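Local coordinates for thioesterase domain protein YiiD (Shewanella oneidensis, PDB 1T82) that has no established substrate but probably acts as a hotdog-fold thioesterase or acyltransferase and forms a dimer, at residues 36-39 / 44-47; 70-75 / 107-112; 30-35 / 51-56. All coordinates share one frame; numbering follows the deposited sequence.

In the fold
The three contacts run from a hairpin at the sheet edge to the helix the sheet wraps and on to the subunit interface. Contacts 1 and 2 lie closest, with centres about 7 Å apart. Strands 43-47 and 108-112 are neighbours in the sheet, and Val46 N lies 2.7 Å from Val109 O. Contact 3 sits about 16 Å from contact 1 and 15 Å from contact 2, centre to centre. Its segment 30-35 leads into the first strand of contact 1, where Ala35 N lies 3.0 Å from Ser47 O. Leu71 CD1 of the central helix meets Ile34 CD1 at 3.5 Å, joining contacts 2 and 3. Contact 3 also meets the second subunit of the dimer.

Contact 1: 36-39 / 44-47; sequences PLSF and LSVS
Ser45 O takes two backbone donors from the facing strand. Leu37 N donates to Ser45 O at 2.7 Å. Ser38 N reaches Ser45 O weakly, at 3.3 Å. Two residues therefore face one, and the register shifts by one between Pro36 and Ser38. This is a classic beta bulge. The return bond, Ser45 N to Ser38 O, measures 2.9 Å. Ser38 and Ser45 form the hydrogen-bonded pair, while Pro36 with Val46 and Phe39 with Leu44 are non-hydrogen-bonded pairs. The segments run antiparallel, at 170°.

The two serine side chains share one face of the hairpin. Ser38 OG sits between its own backbone N and carbonyl carbon (chi1 58°), which brings it 3.6 Å from Ser45 CB. A water bridges the two hydroxyls, 2.8 Å from Ser38 OG and 3.2 Å from Ser45 OG.

Van der Waals contacts complete the hairpin. Leu37 CD1 lies 3.6 Å from Ser47 CB, on an exposed flank. The hydroxyl of Ser47 bonds instead to the carbonyl of Pro107. Leu44 CD1 sets a methyl against the backbone oxygen of Ser38. At the far end the Phe39 ring turns an edge to Leu44, with Phe39 CD1 4.0 Å from Leu44 CA, near the ring plane.

Pro36, Phe39, Leu44 and Val46 point to the same face. Helix 62-84 meets the last three there, through Met76, Gln80 and Thr72. Helix 12-25 packs on Pro36 and Phe39. The chemistry implies a two-sided hairpin: a polar face where one water links two serines, and an apolar face on the other side that joins the helices.

Contact 2: 70-75 / 107-112; sequences TLTGWG and PEVKVR
Thr72 OG1, which lies 3.5 Å from Val109 CG1, hydrogen-bonds to the carbonyl oxygen of Ile68, one turn earlier in helix 62-84. This buried hydroxyl is therefore satisfied by its own helix, and it presents only van der Waals contact to the strand. Val46 of strand 43-47 also packs on Thr72.

One torsion places both branches of the threonine. At chi1 -66° OG1 stands beside the backbone N, within reach of the helix carbonyl. The methyl CG2 is then anti to the backbone N and touches the strand. Thr72 CG2 meets Val111 CG1 at 3.6 Å. Thr72 CG2 is also 4.1 Å from Val109 O, so Thr72 rests across the strand backbone between two valines on one face of it.

The valines approach differently. Val109 brings its CG1 against the hydroxyl branch, and Val109 CG1 is also 3.9 Å from Thr72 CB. Val111 lies alongside the methyl branch, its CG1 next to Thr72 CG2. Val111 CG1 lies between its own backbone N and carbonyl carbon (chi1 62°), and from there also comes within 3.9 Å of Thr72 O. The contact is small, at 166 Å², and is carried by these three buried residues.

Neighbours complete the packing. Ile68 and Met69 of the same helix lie on Val109, and Met76 lies on Val111. Val133 of the adjoining strand touches both valines. On another side of the helix, Leu71 packs on Phe61 of the second subunit. A long central helix held against the inner face of a curved antiparallel sheet is the hallmark of the hotdog fold.

Contact 3: 30-35 / 51-56; sequences EFMQIA and APNINL
Pro52 packs against Phe31 and Met32. Pro52 CB lies 3.5 Å from Phe31 O and 4.0 Å from Phe31 CE1. The aromatic ring lies alongside the proline, with Phe31 CE1 3.6 Å from Pro52 O. Pro52 CG also reaches Met32 O, at 3.9 Å. Beside it, Asn53 crosses Met32, a selenomethionine in the crystal, at about a right angle. The amide end of Asn53 lies against CB and CG of Met32. CG of Met32 is anti to its carbonyl carbon (chi1 -69°), and the chain beyond is extended and runs past the amide. With an alanine in place of Asn53 the amide end would be gone, which is likely to open a gap beside Met32 and let its side chain move.

The chain leaves helix 27-31 through a Schellman motif. Gln33 takes a positive phi of 56°, and the chain turns from there towards strand 35-40. Asn53 is steadied by a backbone bond to Phe61. Ser64 and Thr67 of helix 62-84 lie against Met32. The second subunit covers the same first-shell residues: its Phe31 stacks on the Phe31 ring, and its Val28 packs on Phe31, Met32 and Asn53.

Contact 1: 36-39 / 44-47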
ATOM      1  N   PRO B  36       1.122  16.989  -2.603  1.00 10.63           N
ATOM      2  CA  PRO B  36       1.725  17.603  -1.417  1.00 11.08           C
ATOM      3  C   PRO B  36       0.908  18.808  -0.963  1.00 12.35           C
ATOM      4  O   PRO B  36       0.285  19.492  -1.779  1.00 14.47           O
ATOM      5  CB  PRO B  36       3.113  18.022  -1.908  1.00 11.60           C
ATOM      6  CG  PRO B  36       3.392  17.068  -3.024  1.00 13.94           C
ATOM      7  CD  PRO B  36       2.064  17.003  -3.733  1.00 10.80           C
ATOM      8  N   LEU B  37       0.906  19.056   0.341  1.00 11.49           N
ATOM      9  CA  LEU B  37       0.188  20.193   0.908  1.00 12.91           C
ATOM     10  C   LEU B  37       1.165  21.282   1.333  1.00 13.11           C
ATOM     11  O   LEU B  37       0.947  22.463   1.063  1.00 13.98           O
ATOM     12  CB  LEU B  37      -0.634  19.763   2.128  1.00 14.55           C
ATOM     13  CG  LEU B  37      -1.914  18.957   1.897  1.00 15.81           C
ATOM     14  CD1 LEU B  37      -2.495  18.512   3.235  1.00 17.88           C
ATOM     15  CD2 LEU B  37      -2.917  19.808   1.140  1.00 17.50           C
ATOM     16  N   SER B  38       2.247  20.883   1.992  1.00 12.35           N
ATOM     17  CA  SER B  38       3.225  21.847   2.469  1.00 12.46           C
ATOM     18  C   SER B  38       4.504  21.190   2.959  1.00 12.07           C
ATOM     19  O   SER B  38       4.527  19.999   3.269  1.00 10.29           O
ATOM     20  CB  SER B  38       2.618  22.661   3.612  1.00 12.84           C
ATOM     21  OG  SER B  38       2.204  21.797   4.662  1.00 14.87           O
ATOM     22  N   PHE B  39       5.567  21.980   3.036  1.00 12.11           N
ATOM     23  CA  PHE B  39       6.855  21.492   3.510  1.00 13.75           C
ATOM     24  C   PHE B  39       7.576  22.634   4.212  1.00 15.33           C
ATOM     25  O   PHE B  39       8.183  23.490   3.566  1.00 16.24           O
ATOM     26  CB  PHE B  39       7.700  20.971   2.342  1.00 13.64           C
ATOM     27  CG  PHE B  39       9.072  20.494   2.745  1.00 15.16           C
ATOM     28  CD1 PHE B  39       9.236  19.605   3.803  1.00 16.85           C
ATOM     29  CD2 PHE B  39      10.202  20.930   2.059  1.00 17.95           C
ATOM     30  CE1 PHE B  39      10.504  19.158   4.174  1.00 16.98           C
ATOM     31  CE2 PHE B  39      11.474  20.490   2.419  1.00 17.39           C
ATOM     32  CZ  PHE B  39      11.626  19.603   3.480  1.00 18.05           C
ATOM     33  N   LEU B  44       6.777  17.406   6.187  1.00  8.69           N
ATOM     34  CA  LEU B  44       6.094  17.312   4.902  1.00  7.96           C
ATOM     35  C   LEU B  44       4.668  16.836   5.156  1.00  8.48           C
ATOM     36  O   LEU B  44       4.447  15.858   5.875  1.00  8.30           O
ATOM     37  CB  LEU B  44       6.808  16.321   3.972  1.00  7.74           C
ATOM     38  CG  LEU B  44       6.062  15.951   2.684  1.00  9.64           C
ATOM     39  CD1 LEU B  44       5.918  17.190   1.806  1.00  7.03           C
ATOM     40  CD2 LEU B  44       6.804  14.849   1.933  1.00  8.33           C
ATOM     41  N   SER B  45       3.700  17.542   4.579  1.00  6.55           N
ATOM     42  CA  SER B  45       2.290  17.186   4.717  1.00  7.90           C
ATOM     43  C   SER B  45       1.747  16.857   3.327  1.00  7.19           C
ATOM     44  O   SER B  45       1.973  17.606   2.375  1.00  8.84           O
ATOM     45  CB  SER B  45       1.501  18.351   5.326  1.00 10.38           C
ATOM     46  OG  SER B  45       1.835  18.542   6.695  1.00 17.37           O
ATOM     47  N   VAL B  46       1.033  15.739   3.220  1.00  6.83           N
ATOM     48  CA  VAL B  46       0.476  15.273   1.951  1.00  6.96           C
ATOM     49  C   VAL B  46      -0.989  14.866   2.127  1.00  7.04           C
ATOM     50  O   VAL B  46      -1.415  14.530   3.231  1.00  8.44           O
ATOM     51  CB  VAL B  46       1.288  14.048   1.438  1.00  7.71           C
ATOM     52  CG1 VAL B  46       0.669  13.474   0.170  1.00  7.45           C
ATOM     53  CG2 VAL B  46       2.737  14.459   1.185  1.00  6.08           C
ATOM     54  N   SER B  47      -1.769  14.904   1.049  1.00  7.49           N
ATOM     55  CA  SER B  47      -3.166  14.504   1.139  1.00  7.04           C
ATOM     56  C   SER B  47      -3.648  13.928  -0.184  1.00  7.73           C
ATOM     57  O   SER B  47      -2.904  13.882  -1.164  1.00  6.74           O
ATOM     58  CB  SER B  47      -4.047  15.699   1.530  1.00  8.62           C
ATOM     59  OG  SER B  47      -5.386  15.291   1.786  1.00  9.95           O
TER
HETATM   60  O   HOH W   1       4.066  20.780   6.530  1.00 15.97           O

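Contact 2: 70-75 / 107-112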
ATOM      1  N   THR B  70       3.305   5.694   2.021  1.00  4.08           N
ATOM      2  CA  THR B  70       4.604   5.338   1.484  1.00  6.44           C
ATOM      3  C   THR B  70       5.123   6.411   0.522  1.00  5.57           C
ATOM      4  O   THR B  70       6.322   6.667   0.482  1.00  7.23           O
ATOM      5  CB  THR B  70       4.594   3.965   0.788  1.00 10.55           C
ATOM      6  OG1 THR B  70       5.946   3.600   0.474  1.00 16.18           O
ATOM      7  CG2 THR B  70       3.771   4.007  -0.484  1.00 14.65           C
ATOM      8  N   LEU B  71       4.236   7.048  -0.245  1.00  5.58           N
ATOM      9  CA  LEU B  71       4.684   8.102  -1.155  1.00  6.34           C
ATOM     10  C   LEU B  71       5.117   9.337  -0.370  1.00  7.22           C
ATOM     11  O   LEU B  71       6.002  10.079  -0.800  1.00  7.61           O
ATOM     12  CB  LEU B  71       3.585   8.480  -2.158  1.00  7.33           C
ATOM     13  CG  LEU B  71       3.410   7.531  -3.347  1.00 10.39           C
ATOM     14  CD1 LEU B  71       2.126   7.875  -4.077  1.00 14.17           C
ATOM     15  CD2 LEU B  71       4.609   7.644  -4.291  1.00 12.43           C
ATOM     16  N   THR B  72       4.501   9.560   0.788  1.00  6.56           N
ATOM     17  CA  THR B  72       4.865  10.703   1.614  1.00  6.71           C
ATOM     18  C   THR B  72       6.278  10.493   2.165  1.00  6.14           C
ATOM     19  O   THR B  72       7.093  11.414   2.161  1.00  5.01           O
ATOM     20  CB  THR B  72       3.847  10.906   2.764  1.00  7.10           C
ATOM     21  OG1 THR B  72       2.581  11.282   2.206  1.00  7.70           O
ATOM     22  CG2 THR B  72       4.308  12.009   3.713  1.00  8.27           C
ATOM     23  N   GLY B  73       6.568   9.273   2.610  1.00  6.79           N
ATOM     24  CA  GLY B  73       7.892   8.971   3.124  1.00  5.85           C
ATOM     25  C   GLY B  73       8.906   9.095   2.001  1.00  5.46           C
ATOM     26  O   GLY B  73       9.944   9.742   2.147  1.00  4.90           O
ATOM     27  N   TRP B  74       8.595   8.471   0.866  1.00  4.58           N
ATOM     28  CA  TRP B  74       9.462   8.516  -0.307  1.00  6.70           C
ATOM     29  C   TRP B  74       9.706   9.982  -0.677  1.00  7.14           C
ATOM     30  O   TRP B  74      10.842  10.392  -0.934  1.00  7.19           O
ATOM     31  CB  TRP B  74       8.783   7.790  -1.477  1.00  8.48           C
ATOM     32  CG  TRP B  74       9.642   7.640  -2.704  1.00  9.04           C
ATOM     33  CD1 TRP B  74      10.423   6.570  -3.033  1.00 11.13           C
ATOM     34  CD2 TRP B  74       9.798   8.593  -3.760  1.00 11.14           C
ATOM     35  NE1 TRP B  74      11.058   6.799  -4.235  1.00 13.17           N
ATOM     36  CE2 TRP B  74      10.692   8.035  -4.701  1.00 12.16           C
ATOM     37  CE3 TRP B  74       9.272   9.869  -4.002  1.00 10.17           C
ATOM     38  CZ2 TRP B  74      11.071   8.708  -5.869  1.00 13.29           C
ATOM     39  CZ3 TRP B  74       9.646  10.539  -5.163  1.00 11.22           C
ATOM     40  CH2 TRP B  74      10.539   9.954  -6.082  1.00 12.84           C
ATOM     41  N   GLY B  75       8.627  10.764  -0.688  1.00  6.68           N
ATOM     42  CA  GLY B  75       8.723  12.174  -1.030  1.00  7.67           C
ATOM     43  C   GLY B  75       9.634  12.961  -0.112  1.00  7.01           C
ATOM     44  O   GLY B  75      10.325  13.883  -0.554  1.00  7.10           O
ATOM     45  N   PRO B 107      -7.459  13.064   4.256  1.00 10.83           N
ATOM     46  CA  PRO B 107      -6.570  13.087   5.420  1.00 10.46           C
ATOM     47  C   PRO B 107      -5.323  13.949   5.303  1.00 10.18           C
ATOM     48  O   PRO B 107      -4.979  14.447   4.230  1.00 10.17           O
ATOM     49  CB  PRO B 107      -6.208  11.620   5.587  1.00 10.59           C
ATOM     50  CG  PRO B 107      -6.056  11.185   4.157  1.00 10.86           C
ATOM     51  CD  PRO B 107      -7.254  11.835   3.462  1.00 11.16           C
ATOM     52  N   GLU B 108      -4.659  14.134   6.437  1.00 10.35           N
ATOM     53  CA  GLU B 108      -3.409  14.874   6.475  1.00 11.18           C
ATOM     54  C   GLU B 108      -2.361  13.832   6.816  1.00  9.21           C
ATOM     55  O   GLU B 108      -2.385  13.241   7.897  1.00 10.14           O
ATOM     56  CB  GLU B 108      -3.446  15.969   7.539  1.00 14.45           C
ATOM     57  CG  GLU B 108      -4.282  17.165   7.131  1.00 19.21           C
ATOM     58  CD  GLU B 108      -4.226  18.275   8.151  1.00 22.97           C
ATOM     59  OE1 GLU B 108      -4.753  18.083   9.266  1.00 27.08           O
ATOM     60  OE2 GLU B 108      -3.646  19.336   7.838  1.00 26.40           O
ATOM     61  N   VAL B 109      -1.466  13.585   5.867  1.00  7.71           N
ATOM     62  CA  VAL B 109      -0.406  12.606   6.048  1.00  6.55           C
ATOM     63  C   VAL B 109       0.871  13.390   6.283  1.00  7.72           C
ATOM     64  O   VAL B 109       1.309  14.170   5.430  1.00  8.66           O
ATOM     65  CB  VAL B 109      -0.248  11.716   4.806  1.00  6.65           C
ATOM     66  CG1 VAL B 109       0.708  10.577   5.106  1.00  5.03           C
ATOM     67  CG2 VAL B 109      -1.603  11.184   4.388  1.00  9.10           C
ATOM     68  N   LYS B 110       1.466  13.171   7.450  1.00  7.25           N
ATOM     69  CA  LYS B 110       2.656  13.903   7.841  1.00  7.05           C
ATOM     70  C   LYS B 110       3.886  13.071   8.167  1.00  7.90           C
ATOM     71  O   LYS B 110       3.789  11.965   8.696  1.00  7.34           O
ATOM     72  CB  LYS B 110       2.323  14.769   9.058  1.00  8.09           C
ATOM     73  CG  LYS B 110       1.094  15.645   8.880  1.00 11.57           C
ATOM     74  CD  LYS B 110       0.774  16.406  10.165  1.00 15.89           C
ATOM     75  CE  LYS B 110      -0.466  17.278  10.007  1.00 19.70           C
ATOM     76  NZ  LYS B 110      -0.775  18.045  11.252  1.00 23.91           N
ATOM     77  N   VAL B 111       5.048  13.630   7.844  1.00  6.91           N
ATOM     78  CA  VAL B 111       6.326  12.998   8.145  1.00  8.27           C
ATOM     79  C   VAL B 111       7.308  14.107   8.517  1.00  8.02           C
ATOM     80  O   VAL B 111       7.340  15.167   7.882  1.00  7.50           O
ATOM     81  CB  VAL B 111       6.876  12.171   6.944  1.00  7.04           C
ATOM     82  CG1 VAL B 111       7.126  13.068   5.741  1.00  6.76           C
ATOM     83  CG2 VAL B 111       8.153  11.448   7.355  1.00  9.58           C
ATOM     84  N   ARG B 112       8.078  13.870   9.575  1.00  8.66           N
ATOM     85  CA  ARG B 112       9.067  14.831  10.051  1.00 10.13           C
ATOM     86  C   ARG B 112      10.456  14.248   9.844  1.00  9.17           C
ATOM     87  O   ARG B 112      10.709  13.096  10.182  1.00 11.97           O
ATOM     88  CB  ARG B 112       8.848  15.141  11.538  1.00 10.97           C
ATOM     89  CG  ARG B 112       9.840  16.161  12.105  1.00 16.25           C
ATOM     90  CD  ARG B 112       9.448  16.634  13.506  1.00 19.72           C
ATOM     91  NE  ARG B 112       8.206  17.402  13.512  1.00 22.91           N
ATOM     92  CZ  ARG B 112       8.062  18.610  12.976  1.00 26.12           C
ATOM     93  NH1 ARG B 112       9.087  19.209  12.382  1.00 27.67           N
ATOM     94  NH2 ARG B 112       6.887  19.225  13.035  1.00 28.14           N
TER

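Contact 3: 30-35 / 51-56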
ATOM      1  N   GLU B  30      -1.508   9.331  -9.712  1.00  6.44           N
ATOM      2  CA  GLU B  30      -2.337  10.286 -10.429  1.00  8.00           C
ATOM      3  C   GLU B  30      -3.798   9.886 -10.282  1.00  8.22           C
ATOM      4  O   GLU B  30      -4.672  10.738 -10.098  1.00  8.38           O
ATOM      5  CB  GLU B  30      -1.946  10.309 -11.904  1.00 10.91           C
ATOM      6  CG  GLU B  30      -2.754  11.269 -12.751  1.00 15.96           C
ATOM      7  CD  GLU B  30      -2.316  11.255 -14.200  1.00 18.52           C
ATOM      8  OE1 GLU B  30      -2.418  10.189 -14.844  1.00 20.26           O
ATOM      9  OE2 GLU B  30      -1.866  12.309 -14.694  1.00 20.82           O
ATOM     10  N   PHE B  31      -4.071   8.589 -10.363  1.00  6.95           N
ATOM     11  CA  PHE B  31      -5.445   8.130 -10.218  1.00  6.22           C
ATOM     12  C   PHE B  31      -5.939   8.445  -8.805  1.00  7.64           C
ATOM     13  O   PHE B  31      -7.080   8.864  -8.616  1.00  8.72           O
ATOM     14  CB  PHE B  31      -5.558   6.625 -10.491  1.00  6.05           C
ATOM     15  CG  PHE B  31      -6.922   6.068 -10.210  1.00  6.68           C
ATOM     16  CD1 PHE B  31      -7.238   5.578  -8.947  1.00  8.16           C
ATOM     17  CD2 PHE B  31      -7.914   6.094 -11.189  1.00  6.36           C
ATOM     18  CE1 PHE B  31      -8.523   5.124  -8.658  1.00  8.42           C
ATOM     19  CE2 PHE B  31      -9.201   5.645 -10.912  1.00  6.41           C
ATOM     20  CZ  PHE B  31      -9.508   5.157  -9.638  1.00  8.14           C
HETATM   21  N   MSE B  32      -5.066   8.258  -7.820  1.00  7.75           N
HETATM   22  CA  MSE B  32      -5.413   8.519  -6.424  1.00  8.75           C
HETATM   23  C   MSE B  32      -5.435  10.009  -6.090  1.00  7.09           C
HETATM   24  O   MSE B  32      -5.853  10.402  -4.995  1.00  5.80           O
HETATM   25  CB  MSE B  32      -4.424   7.806  -5.495  1.00  8.43           C
HETATM   26  CG  MSE B  32      -4.529   6.294  -5.490  1.00  7.61           C
HETATM   27 SE   MSE B  32      -3.352   5.512  -4.182  1.00 16.41          SE
HETATM   28  CE  MSE B  32      -3.862   3.659  -4.353  1.00 12.33           C
ATOM     29  N   GLN B  33      -4.978  10.830  -7.032  1.00  6.96           N
ATOM     30  CA  GLN B  33      -4.934  12.283  -6.862  1.00  8.13           C
ATOM     31  C   GLN B  33      -4.144  12.717  -5.630  1.00  8.74           C
ATOM     32  O   GLN B  33      -4.526  13.652  -4.921  1.00  9.05           O
ATOM     33  CB  GLN B  33      -6.360  12.848  -6.807  1.00 10.09           C
ATOM     34  CG  GLN B  33      -7.137  12.651  -8.105  1.00 13.14           C
ATOM     35  CD  GLN B  33      -6.653  13.545  -9.240  1.00 17.13           C
ATOM     36  OE1 GLN B  33      -5.580  14.146  -9.168  1.00 18.73           O
ATOM     37  NE2 GLN B  33      -7.450  13.628 -10.304  1.00 18.79           N
ATOM     38  N   ILE B  34      -3.035  12.028  -5.380  1.00  8.04           N
ATOM     39  CA  ILE B  34      -2.181  12.348  -4.242  1.00  8.67           C
ATOM     40  C   ILE B  34      -1.364  13.593  -4.562  1.00 10.20           C
ATOM     41  O   ILE B  34      -0.791  13.710  -5.647  1.00 10.75           O
ATOM     42  CB  ILE B  34      -1.230  11.175  -3.927  1.00  9.27           C
ATOM     43  CG1 ILE B  34      -2.060   9.920  -3.637  1.00 12.57           C
ATOM     44  CG2 ILE B  34      -0.329  11.524  -2.747  1.00  8.93           C
ATOM     45  CD1 ILE B  34      -1.245   8.656  -3.456  1.00 16.51           C
ATOM     46  N   ALA B  35      -1.321  14.530  -3.624  1.00  8.80           N
ATOM     47  CA  ALA B  35      -0.570  15.751  -3.844  1.00 10.16           C
ATOM     48  C   ALA B  35      -0.049  16.338  -2.546  1.00  8.56           C
ATOM     49  O   ALA B  35      -0.675  16.213  -1.498  1.00  8.29           O
ATOM     50  CB  ALA B  35      -1.436  16.778  -4.564  1.00 11.72           C
ATOM     51  N   ALA B  51     -12.743  10.292  -2.637  1.00  8.63           N
ATOM     52  CA  ALA B  51     -13.444   9.732  -3.794  1.00  8.24           C
ATOM     53  C   ALA B  51     -12.843   8.559  -4.574  1.00  7.35           C
ATOM     54  O   ALA B  51     -13.462   7.499  -4.658  1.00  9.41           O
ATOM     55  CB  ALA B  51     -13.815  10.860  -4.763  1.00  7.72           C
ATOM     56  N   PRO B  52     -11.648   8.726  -5.164  1.00  8.04           N
ATOM     57  CA  PRO B  52     -11.070   7.609  -5.920  1.00  7.06           C
ATOM     58  C   PRO B  52     -10.472   6.538  -5.017  1.00  6.37           C
ATOM     59  O   PRO B  52     -10.157   5.429  -5.454  1.00  7.46           O
ATOM     60  CB  PRO B  52     -10.012   8.293  -6.779  1.00  8.79           C
ATOM     61  CG  PRO B  52      -9.518   9.392  -5.877  1.00  8.81           C
ATOM     62  CD  PRO B  52     -10.786   9.923  -5.233  1.00  7.44           C
ATOM     63  N   ASN B  53     -10.342   6.885  -3.746  1.00  5.64           N
ATOM     64  CA  ASN B  53      -9.736   6.010  -2.750  1.00  6.18           C
ATOM     65  C   ASN B  53     -10.690   5.312  -1.789  1.00  7.53           C
ATOM     66  O   ASN B  53     -10.270   4.837  -0.736  1.00  6.31           O
ATOM     67  CB  ASN B  53      -8.718   6.831  -1.959  1.00  4.72           C
ATOM     68  CG  ASN B  53      -7.643   7.415  -2.847  1.00  5.33           C
ATOM     69  OD1 ASN B  53      -7.467   8.634  -2.924  1.00  7.60           O
ATOM     70  ND2 ASN B  53      -6.920   6.546  -3.531  1.00  2.67           N
ATOM     71  N   ILE B  54     -11.967   5.229  -2.145  1.00  7.21           N
ATOM     72  CA  ILE B  54     -12.934   4.595  -1.256  1.00  7.14           C
ATOM     73  C   ILE B  54     -12.976   3.066  -1.296  1.00  7.51           C
ATOM     74  O   ILE B  54     -12.373   2.417  -2.161  1.00  6.33           O
ATOM     75  CB  ILE B  54     -14.369   5.113  -1.526  1.00  8.34           C
ATOM     76  CG1 ILE B  54     -14.787   4.801  -2.968  1.00  8.58           C
ATOM     77  CG2 ILE B  54     -14.427   6.615  -1.287  1.00 10.16           C
ATOM     78  CD1 ILE B  54     -16.215   5.233  -3.301  1.00 13.61           C
ATOM     79  N   ASN B  55     -13.683   2.515  -0.316  1.00  8.70           N
ATOM     80  CA  ASN B  55     -13.912   1.083  -0.187  1.00  9.27           C
ATOM     81  C   ASN B  55     -15.431   0.970  -0.062  1.00  9.83           C
ATOM     82  O   ASN B  55     -16.136   1.966  -0.223  1.00  8.80           O
ATOM     83  CB  ASN B  55     -13.231   0.521   1.065  1.00 10.01           C
ATOM     84  CG  ASN B  55     -13.633   1.257   2.324  1.00  7.55           C
ATOM     85  OD1 ASN B  55     -14.746   1.766   2.427  1.00  9.55           O
ATOM     86  ND2 ASN B  55     -12.724   1.308   3.300  1.00  9.43           N
ATOM     87  N   LEU B  56     -15.936  -0.221   0.236  1.00 11.71           N
ATOM     88  CA  LEU B  56     -17.378  -0.426   0.349  1.00 13.64           C
ATOM     89  C   LEU B  56     -18.054   0.407   1.438  1.00 12.80           C
ATOM     90  O   LEU B  56     -19.255   0.677   1.363  1.00 13.57           O
ATOM     91  CB  LEU B  56     -17.678  -1.916   0.564  1.00 15.72           C
ATOM     92  CG  LEU B  56     -17.279  -2.613   1.868  1.00 17.66           C
ATOM     93  CD1 LEU B  56     -18.389  -2.447   2.902  1.00 18.31           C
ATOM     94  CD2 LEU B  56     -17.053  -4.094   1.599  1.00 19.48           C
TER